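Local structure of putative ABC transporter (Thermobispora bispora, 4PE6) at residues Ala132-Lys137 / Ile288-Glu293; Gly218-Phe223 / Lys228-Val233; Asp297-Val302 / Ala309-Thr314. The protein is probably the solute-binding component of an ABC transporter, likely for carbohydrates, and holds a trihydroxybutanoic acid molecule in its pocket. All coordinates share one frame; numbering follows the deposited sequence.

Contact 1: residues Ala132-Lys137 / Ile288-Glu293; sequences ATYAAK and IVLIEE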
loop_
_atom_site.group_PDB
_atom_site.type_symbol
_atom_site.label_atom_id
_atom_site.label_comp_id
_atom_site.label_asym_id
_atom_site.label_seq_id
_atom_site.Cartn_x
_atom_site.Cartn_y
_atom_site.Cartn_z
ATOM N N ALA A 132 7.208 -0.301 7.608
ATOM C CA ALA A 132 6.954 -0.561 9.029
ATOM C C ALA A 132 7.996 0.060 9.946
ATOM O O ALA A 132 7.665 0.496 11.042
ATOM C CB ALA A 132 6.817 -2.063 9.296
ATOM N N THR A 133 9.267 0.105 9.505
ATOM C CA THR A 133 10.323 0.664 10.321
ATOM C C THR A 133 10.181 2.189 10.384
ATOM O O THR A 133 10.282 2.777 11.454
ATOM C CB THR A 133 11.721 0.237 9.785
ATOM O OG1 THR A 133 11.798 -1.193 9.761
ATOM C CG2 THR A 133 12.869 0.778 10.674
ATOM N N TYR A 134 9.930 2.821 9.242
ATOM C CA TYR A 134 9.707 4.270 9.205
ATOM C C TYR A 134 8.456 4.701 9.979
ATOM O O TYR A 134 8.362 5.846 10.418
ATOM C CB TYR A 134 9.600 4.775 7.763
ATOM C CG TYR A 134 10.914 4.865 7.019
ATOM C CD1 TYR A 134 12.018 5.509 7.574
ATOM C CD2 TYR A 134 11.044 4.329 5.731
ATOM C CE1 TYR A 134 13.217 5.605 6.879
ATOM C CE2 TYR A 134 12.231 4.411 5.035
ATOM C CZ TYR A 134 13.313 5.049 5.611
ATOM O OH TYR A 134 14.484 5.128 4.919
ATOM N N ALA A 135 7.507 3.790 10.156
ATOM C CA ALA A 135 6.257 4.115 10.863
ATOM C C ALA A 135 6.436 3.945 12.360
ATOM O O ALA A 135 5.807 4.660 13.138
ATOM C CB ALA A 135 5.135 3.228 10.385
ATOM N N ALA A 136 7.280 2.999 12.773
ATOM C CA ALA A 136 7.380 2.668 14.173
ATOM C C ALA A 136 8.571 3.348 14.839
ATOM O O ALA A 136 8.411 3.998 15.872
ATOM C CB ALA A 136 7.453 1.166 14.361
ATOM N N LYS A 137 9.765 3.216 14.260
ATOM C CA LYS A 137 10.959 3.657 14.977
ATOM C C LYS A 137 10.991 5.163 15.304
ATOM O O LYS A 137 11.224 5.534 16.457
ATOM C CB LYS A 137 12.249 3.213 14.268
ATOM C CG LYS A 137 13.497 3.438 15.106
ATOM C CD LYS A 137 14.682 2.637 14.573
ATOM C CE LYS A 137 15.982 2.903 15.330
ATOM N NZ LYS A 137 15.775 3.026 16.803
ATOM N N ILE A 288 8.786 2.839 -1.794
ATOM C CA ILE A 288 7.670 3.361 -1.004
ATOM C C ILE A 288 7.592 4.901 -1.140
ATOM O O ILE A 288 8.409 5.512 -1.837
ATOM C CB ILE A 288 7.829 2.985 0.481
ATOM C CG1 ILE A 288 9.140 3.562 1.046
ATOM C CG2 ILE A 288 7.758 1.467 0.680
ATOM C CD1 ILE A 288 9.250 3.459 2.559
ATOM N N VAL A 289 6.598 5.503 -0.477
ATOM C CA VAL A 289 6.391 6.957 -0.460
ATOM C C VAL A 289 6.542 7.452 0.978
ATOM O O VAL A 289 5.606 7.389 1.789
ATOM C CB VAL A 289 4.998 7.376 -1.006
ATOM C CG1 VAL A 289 4.905 8.890 -1.102
ATOM C CG2 VAL A 289 4.733 6.738 -2.368
ATOM N N LEU A 290 7.744 7.913 1.300
ATOM C CA LEU A 290 8.026 8.508 2.603
ATOM C C LEU A 290 7.899 10.031 2.465
ATOM O O LEU A 290 8.597 10.632 1.664
ATOM C CB LEU A 290 9.432 8.109 3.053
ATOM C CG LEU A 290 10.020 8.795 4.289
ATOM C CD1 LEU A 290 9.303 8.353 5.553
ATOM C CD2 LEU A 290 11.528 8.516 4.363
ATOM N N ILE A 291 7.006 10.634 3.235
ATOM C CA ILE A 291 6.807 12.079 3.211
ATOM C C ILE A 291 7.397 12.672 4.483
ATOM O O ILE A 291 6.744 12.741 5.508
ATOM C CB ILE A 291 5.321 12.446 3.057
ATOM C CG1 ILE A 291 4.780 11.797 1.785
ATOM C CG2 ILE A 291 5.145 13.958 2.966
ATOM C CD1 ILE A 291 3.294 11.962 1.592
ATOM N N GLU A 292 8.662 13.068 4.401
ATOM C CA GLU A 292 9.302 13.817 5.475
ATOM C C GLU A 292 8.814 15.262 5.458
ATOM O O GLU A 292 8.203 15.708 4.484
ATOM C CB GLU A 292 10.817 13.731 5.344
ATOM C CG GLU A 292 11.305 12.314 5.589
ATOM C CD GLU A 292 12.804 12.212 5.587
ATOM O OE1 GLU A 292 13.417 12.460 4.530
ATOM O OE2 GLU A 292 13.361 11.878 6.649
ATOM N N GLU A 293 9.082 15.986 6.541
ATOM C CA GLU A 293 8.509 17.315 6.733
ATOM C C GLU A 293 8.716 18.204 5.505
ATOM O O GLU A 293 7.786 18.844 5.038
ATOM C CB GLU A 293 9.077 17.983 7.997
ATOM C CG GLU A 293 8.366 19.273 8.392
ATOM C CD GLU A 293 8.976 19.928 9.616
ATOM O OE1 GLU A 293 9.053 19.257 10.664
ATOM O OE2 GLU A 293 9.377 21.112 9.540
#

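Contact 2: residues Gly218-Phe223 / Lys228-Val233; sequences GVAQAF and KPIPAV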
loop_
_atom_site.group_PDB
_atom_site.type_symbol
_atom_site.label_atom_id
_atom_site.label_comp_id
_atom_site.label_asym_id
_atom_site.label_seq_id
_atom_site.Cartn_x
_atom_site.Cartn_y
_atom_site.Cartn_z
ATOM N N GLY A 218 -7.906 9.187 11.004
ATOM C CA GLY A 218 -8.997 8.499 11.701
ATOM C C GLY A 218 -8.709 8.275 13.169
ATOM O O GLY A 218 -9.581 8.427 14.020
ATOM N N VAL A 219 -7.474 7.916 13.475
ATOM C CA VAL A 219 -7.052 7.771 14.856
ATOM C C VAL A 219 -7.218 9.122 15.594
ATOM O O VAL A 219 -7.818 9.213 16.686
ATOM C CB VAL A 219 -5.605 7.209 14.890
ATOM C CG1 VAL A 219 -5.001 7.279 16.288
ATOM C CG2 VAL A 219 -5.611 5.774 14.376
ATOM N N ALA A 220 -6.779 10.193 14.951
ATOM C CA ALA A 220 -6.912 11.520 15.531
ATOM C C ALA A 220 -8.387 11.863 15.855
ATOM O O ALA A 220 -8.677 12.341 16.940
ATOM C CB ALA A 220 -6.286 12.557 14.607
ATOM N N GLN A 221 -9.312 11.585 14.938
ATOM C CA GLN A 221 -10.731 11.800 15.181
ATOM C C GLN A 221 -11.217 11.031 16.406
ATOM O O GLN A 221 -12.019 11.553 17.160
ATOM C CB GLN A 221 -11.587 11.379 13.988
ATOM C CG GLN A 221 -11.460 12.197 12.711
ATOM C CD GLN A 221 -12.144 11.501 11.528
ATOM O OE1 GLN A 221 -11.782 10.371 11.146
ATOM N NE2 GLN A 221 -13.138 12.161 10.944
ATOM N N ALA A 222 -10.745 9.799 16.620
ATOM C CA ALA A 222 -11.166 9.068 17.815
ATOM C C ALA A 222 -10.767 9.832 19.082
ATOM O O ALA A 222 -11.577 9.984 20.010
ATOM C CB ALA A 222 -10.580 7.670 17.840
ATOM N N PHE A 223 -9.530 10.328 19.112
ATOM C CA PHE A 223 -9.034 11.054 20.289
ATOM C C PHE A 223 -9.822 12.367 20.481
ATOM O O PHE A 223 -10.191 12.727 21.610
ATOM C CB PHE A 223 -7.514 11.277 20.204
ATOM C CG PHE A 223 -6.701 10.065 20.606
ATOM C CD1 PHE A 223 -6.484 9.016 19.709
ATOM C CD2 PHE A 223 -6.164 9.964 21.879
ATOM C CE1 PHE A 223 -5.768 7.904 20.091
ATOM C CE2 PHE A 223 -5.458 8.846 22.276
ATOM C CZ PHE A 223 -5.262 7.815 21.380
ATOM N N LYS A 228 -9.487 13.673 24.238
ATOM C CA LYS A 228 -8.122 13.404 24.674
ATOM C C LYS A 228 -7.114 14.004 23.699
ATOM O O LYS A 228 -7.362 14.026 22.517
ATOM C CB LYS A 228 -7.892 11.897 24.774
ATOM C CG LYS A 228 -8.674 11.195 25.879
ATOM C CD LYS A 228 -8.339 9.704 25.851
ATOM C CE LYS A 228 -9.372 8.851 26.563
ATOM N NZ LYS A 228 -9.187 8.785 28.042
ATOM N N PRO A 229 -5.949 14.447 24.190
ATOM C CA PRO A 229 -4.948 15.018 23.286
ATOM C C PRO A 229 -4.485 14.028 22.206
ATOM O O PRO A 229 -4.381 12.808 22.443
ATOM C CB PRO A 229 -3.778 15.352 24.217
ATOM C CG PRO A 229 -3.941 14.414 25.379
ATOM C CD PRO A 229 -5.430 14.289 25.562
ATOM N N ILE A 230 -4.182 14.583 21.044
ATOM C CA ILE A 230 -3.857 13.817 19.866
ATOM C C ILE A 230 -2.419 13.248 20.060
ATOM O O ILE A 230 -1.484 14.005 20.277
ATOM C CB ILE A 230 -3.958 14.709 18.599
ATOM C CG1 ILE A 230 -5.339 15.406 18.499
ATOM C CG2 ILE A 230 -3.640 13.927 17.332
ATOM C CD1 ILE A 230 -6.538 14.481 18.350
ATOM N N PRO A 231 -2.247 11.919 20.025
ATOM C CA PRO A 231 -0.882 11.355 20.131
ATOM C C PRO A 231 -0.077 11.463 18.854
ATOM O O PRO A 231 -0.579 11.959 17.860
ATOM C CB PRO A 231 -1.148 9.878 20.443
ATOM C CG PRO A 231 -2.441 9.607 19.762
ATOM C CD PRO A 231 -3.263 10.857 19.907
ATOM N N ALA A 232 1.177 10.985 18.864
ATOM C CA ALA A 232 1.900 10.793 17.604
ATOM C C ALA A 232 1.184 9.711 16.812
ATOM O O ALA A 232 0.876 8.651 17.348
ATOM C CB ALA A 232 3.362 10.404 17.850
ATOM N N VAL A 233 0.879 9.991 15.553
ATOM C CA VAL A 233 0.173 9.039 14.696
ATOM C C VAL A 233 0.900 8.786 13.377
ATOM O O VAL A 233 1.880 9.464 13.024
ATOM C CB VAL A 233 -1.289 9.496 14.409
ATOM C CG1 VAL A 233 -2.108 9.526 15.691
ATOM C CG2 VAL A 233 -1.319 10.857 13.737
#

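Contact 3: residues Asp297-Val302 / Ala309-Thr314; sequences DTWASV and AAWPWT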
loop_
_atom_site.group_PDB
_atom_site.type_symbol
_atom_site.label_atom_id
_atom_site.label_comp_id
_atom_site.label_asym_id
_atom_site.label_seq_id
_atom_site.Cartn_x
_atom_site.Cartn_y
_atom_site.Cartn_z
ATOM N N ASP A 297 4.364 19.978 2.046
ATOM C CA ASP A 297 3.669 21.029 1.311
ATOM C C ASP A 297 3.684 20.741 -0.191
ATOM O O ASP A 297 2.680 20.946 -0.876
ATOM C CB ASP A 297 4.275 22.401 1.622
ATOM C CG ASP A 297 4.214 22.745 3.109
ATOM O OD1 ASP A 297 3.304 22.273 3.824
ATOM O OD2 ASP A 297 5.089 23.503 3.568
ATOM N N THR A 298 4.811 20.249 -0.695
ATOM C CA THR A 298 4.912 19.879 -2.105
ATOM C C THR A 298 3.800 18.870 -2.446
ATOM O O THR A 298 3.032 19.070 -3.380
ATOM C CB THR A 298 6.304 19.301 -2.489
ATOM O OG1 THR A 298 6.385 17.922 -2.100
ATOM C CG2 THR A 298 7.447 20.068 -1.836
ATOM N N TRP A 299 3.696 17.784 -1.675
ATOM C CA TRP A 299 2.617 16.823 -1.905
ATOM C C TRP A 299 1.235 17.455 -1.718
ATOM O O TRP A 299 0.355 17.277 -2.555
ATOM C CB TRP A 299 2.756 15.605 -0.993
ATOM C CG TRP A 299 3.721 14.589 -1.499
ATOM C CD1 TRP A 299 4.932 14.259 -0.957
ATOM C CD2 TRP A 299 3.550 13.749 -2.649
ATOM N NE1 TRP A 299 5.519 13.244 -1.696
ATOM C CE2 TRP A 299 4.695 12.926 -2.743
ATOM C CE3 TRP A 299 2.538 13.608 -3.599
ATOM C CZ2 TRP A 299 4.852 11.976 -3.754
ATOM C CZ3 TRP A 299 2.697 12.677 -4.614
ATOM C CH2 TRP A 299 3.845 11.867 -4.681
ATOM N N ALA A 300 1.063 18.199 -0.632
ATOM C CA ALA A 300 -0.227 18.829 -0.328
ATOM C C ALA A 300 -0.688 19.785 -1.429
ATOM O O ALA A 300 -1.879 19.968 -1.623
ATOM C CB ALA A 300 -0.168 19.558 1.003
ATOM N N SER A 301 0.253 20.362 -2.169
ATOM C CA SER A 301 -0.087 21.261 -3.261
ATOM C C SER A 301 -0.744 20.531 -4.411
ATOM O O SER A 301 -1.534 21.122 -5.138
ATOM C CB SER A 301 1.161 21.965 -3.777
ATOM O OG SER A 301 1.692 22.788 -2.763
ATOM N N VAL A 302 -0.408 19.253 -4.595
ATOM C CA VAL A 302 -0.899 18.514 -5.756
ATOM C C VAL A 302 -2.050 17.564 -5.455
ATOM O O VAL A 302 -2.891 17.351 -6.313
ATOM C CB VAL A 302 0.226 17.738 -6.489
ATOM C CG1 VAL A 302 1.195 18.713 -7.137
ATOM C CG2 VAL A 302 0.961 16.778 -5.562
ATOM N N ALA A 309 -0.621 9.914 -2.157
ATOM C CA ALA A 309 0.626 10.151 -2.864
ATOM C C ALA A 309 1.041 8.868 -3.575
ATOM O O ALA A 309 0.958 7.758 -2.998
ATOM C CB ALA A 309 1.716 10.606 -1.901
ATOM N N ALA A 310 1.477 9.033 -4.816
ATOM C CA ALA A 310 1.778 7.933 -5.730
ATOM C C ALA A 310 2.883 8.355 -6.687
ATOM O O ALA A 310 2.920 9.507 -7.086
ATOM C CB ALA A 310 0.520 7.555 -6.500
ATOM N N TRP A 311 3.805 7.454 -7.040
ATOM C CA TRP A 311 4.860 7.839 -7.968
ATOM C C TRP A 311 4.314 7.787 -9.409
ATOM O O TRP A 311 3.579 6.857 -9.767
ATOM C CB TRP A 311 6.100 6.956 -7.811
ATOM C CG TRP A 311 6.750 7.009 -6.467
ATOM C CD1 TRP A 311 7.002 5.947 -5.643
ATOM C CD2 TRP A 311 7.255 8.161 -5.795
ATOM N NE1 TRP A 311 7.653 6.368 -4.500
ATOM C CE2 TRP A 311 7.805 7.725 -4.563
ATOM C CE3 TRP A 311 7.303 9.528 -6.109
ATOM C CZ2 TRP A 311 8.373 8.604 -3.644
ATOM C CZ3 TRP A 311 7.881 10.393 -5.199
ATOM C CH2 TRP A 311 8.409 9.927 -3.980
ATOM N N PRO A 312 4.622 8.803 -10.228
ATOM C CA PRO A 312 4.092 8.811 -11.592
ATOM C C PRO A 312 4.939 7.968 -12.550
ATOM O O PRO A 312 5.795 8.495 -13.275
ATOM C CB PRO A 312 4.125 10.306 -11.963
ATOM C CG PRO A 312 5.302 10.832 -11.203
ATOM C CD PRO A 312 5.369 10.040 -9.919
ATOM N N TRP A 313 4.706 6.662 -12.556
ATOM C CA TRP A 313 5.467 5.778 -13.434
ATOM C C TRP A 313 5.057 5.946 -14.886
ATOM O O TRP A 313 3.883 5.833 -15.232
ATOM C CB TRP A 313 5.312 4.308 -13.009
ATOM C CG TRP A 313 5.739 4.092 -11.631
ATOM C CD1 TRP A 313 4.931 3.894 -10.559
ATOM C CD2 TRP A 313 7.082 4.073 -11.139
ATOM N NE1 TRP A 313 5.680 3.762 -9.425
ATOM C CE2 TRP A 313 7.008 3.869 -9.752
ATOM C CE3 TRP A 313 8.343 4.215 -11.739
ATOM C CZ2 TRP A 313 8.137 3.788 -8.944
ATOM C CZ3 TRP A 313 9.477 4.148 -10.932
ATOM C CH2 TRP A 313 9.366 3.928 -9.549
ATOM N N THR A 314 6.029 6.285 -15.716
ATOM C CA THR A 314 5.904 6.180 -17.150
ATOM C C THR A 314 6.551 4.852 -17.511
ATOM O O THR A 314 7.264 4.249 -16.711
ATOM C CB THR A 314 6.635 7.320 -17.871
ATOM O OG1 THR A 314 8.019 7.331 -17.482
ATOM C CG2 THR A 314 5.992 8.678 -17.537
#

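Contact 1: residues Ala132-Lys137 / Ile288-Glu293
Helix 128-142 of the periplasmic-binding-protein fold packs here against the end of strand 283-290, and Tyr134 is the helix residue that meets the strand. Its ring receives two branched aliphatic side chains from the strand, in two different ways. Leu290 sends CD2 over one face: the methyl lies 4.1 Å from the centroid of the Tyr134 ring, only 10° off the normal, a CH-pi contact centred on the ring. The second methyl, Leu290 CD1, sits 4.1 Å from Tyr134 CG, so the leucine fork runs from above the ring centre back toward CG. Ile288 meets the edge instead, its CD1 near the ring plane and 3.7 Å from Tyr134 CD2. In Ile288 the CG1 branch stands between backbone N and carbonyl carbon (chi1 60°), and its extended continuation (chi2 169°) carries CD1 up to the tyrosine. A tyrosine suits this place because its flat ring offers a broad face to Leu290 and an edge to Ile288; the CA atoms of Tyr134 and Leu290 stay 8.0 Å apart. The contact is apolar throughout, with no hydrogen bond between the segments. Val257 of strand 255-258 touches Tyr134, Ile288 and Leu290 alike, while Ala132 and Thr133 pack on helix 159-173.

Contact 2: residues Gly218-Phe223 / Lys228-Val233
Val219 is the first residue of 218-223 to meet 228-233, its CG1 lying 3.7 Å from Val233 CG1. Both belong to the beta-alpha-beta unit made of strand 209-211, helix 216-226 and strand 232-235, in which the chain leaves the helix, turns and returns to the sheet beneath it. With CG1 anti to the backbone N (chi1 169°), Val219 turns that methyl toward the strand, and the two beta-branched side chains lie alongside, running in opposite directions. One residue on, Ala220 offers only a methyl, so the returning chain can come close: its CB is 4.0 Å from Ile230 CG2, while Ile230 CD1 packs against the Ala220 carbonyl oxygen. Phe223, a full helical turn after Val219, dominates. Pro231 CD stands over the middle of its ring, 3.5 Å from the centroid and 8° off the normal, a CH-pi contact suited to proline, whose CD hydrogens are slightly polarised by the adjoining nitrogen. Pro231 CG spreads toward the far end, near Phe223 CZ. Ile230 CD1 also rests against Phe223 CB, at 3.8 Å, and Val210 of strand 209-211 touches Val219, Phe223 and Pro231. Lys228 turns its CB to the ring while the rest of its side chain extends off from the helix, and its backbone N gives a hydrogen bond of 2.9 Å to Phe223 O, bent to 146° at the hydrogen.

Contact 3: residues Asp297-Val302 / Ala309-Thr314
Trp299 and Ala309 make the tight part of this contact. The alanine methyl presses on one face of the indole, with Ala309 CB 3.5 Å from the centroid of the Trp299 six-membered ring and 8° off its normal, a CH-pi contact. A small residue fits because the backbone itself comes close behind the methyl: Ala309 CA lies 3.7 Å from Trp299 CZ3. Trp299 points CG away from its own carbonyl carbon (chi1 -82°), sending the indole off the helix toward the loop. At the rim of the indole, Ala310 O lies in the ring plane, 3.5 Å from Trp299 CH2, where the edge hydrogens carry slight positive charge. Next to it Trp311 brings CZ3 to 3.7 Å from Trp299 CZ2, the two six-membered rings inclined at 56°. Helix 293-302 thus docks onto the connection that leads to helix 315-327, in the C-terminal part of this periplasmic-binding-protein fold, with Val289 of strand 283-290 touching Trp299, Ala309 and Trp311. The indole nitrogen of Trp311 is hydrogen-bonded to Ile288 O, which helps set the rotation of the ring that meets Trp299. The outer side of the helix is looser and more polar. Asp297 and Ser301 are exposed and face no residue of 309-314; there Asp297 O accepts from both Ser301 N and Ser301 OG, which approach from opposite faces of the carbonyl plane, the hydroxyl at 2.8 Å. Past the inverse gamma turn centred on Pro312 the loop diverges from helix 293-302, and the exposed Thr314 uses OG1 to cap Leu317 N, starting the next helix.

How the contacts relate
Contact 1 lies at the surface, whereas contacts 2 and 3 are buried. Contact 1 includes the end of strand 283-290, and contact 3 packs against the strand's other side: the residues of 288-291 alternate, Ile288 and Leu290 serving helix 128-142, Val289 and Ile291 turning the other way, where Val289 packs on Ala309 and Ile291 on Trp299. The indole N-H of Trp311 also links the two directly. Contact 2 touches neither, although it reaches the same sheet as contact 1, and its centre is about 25 Å from that of contact 3. All three use an aliphatic group over an aromatic face, but only contact 2, within one beta-alpha-beta unit, adds a backbone hydrogen bond across its segments.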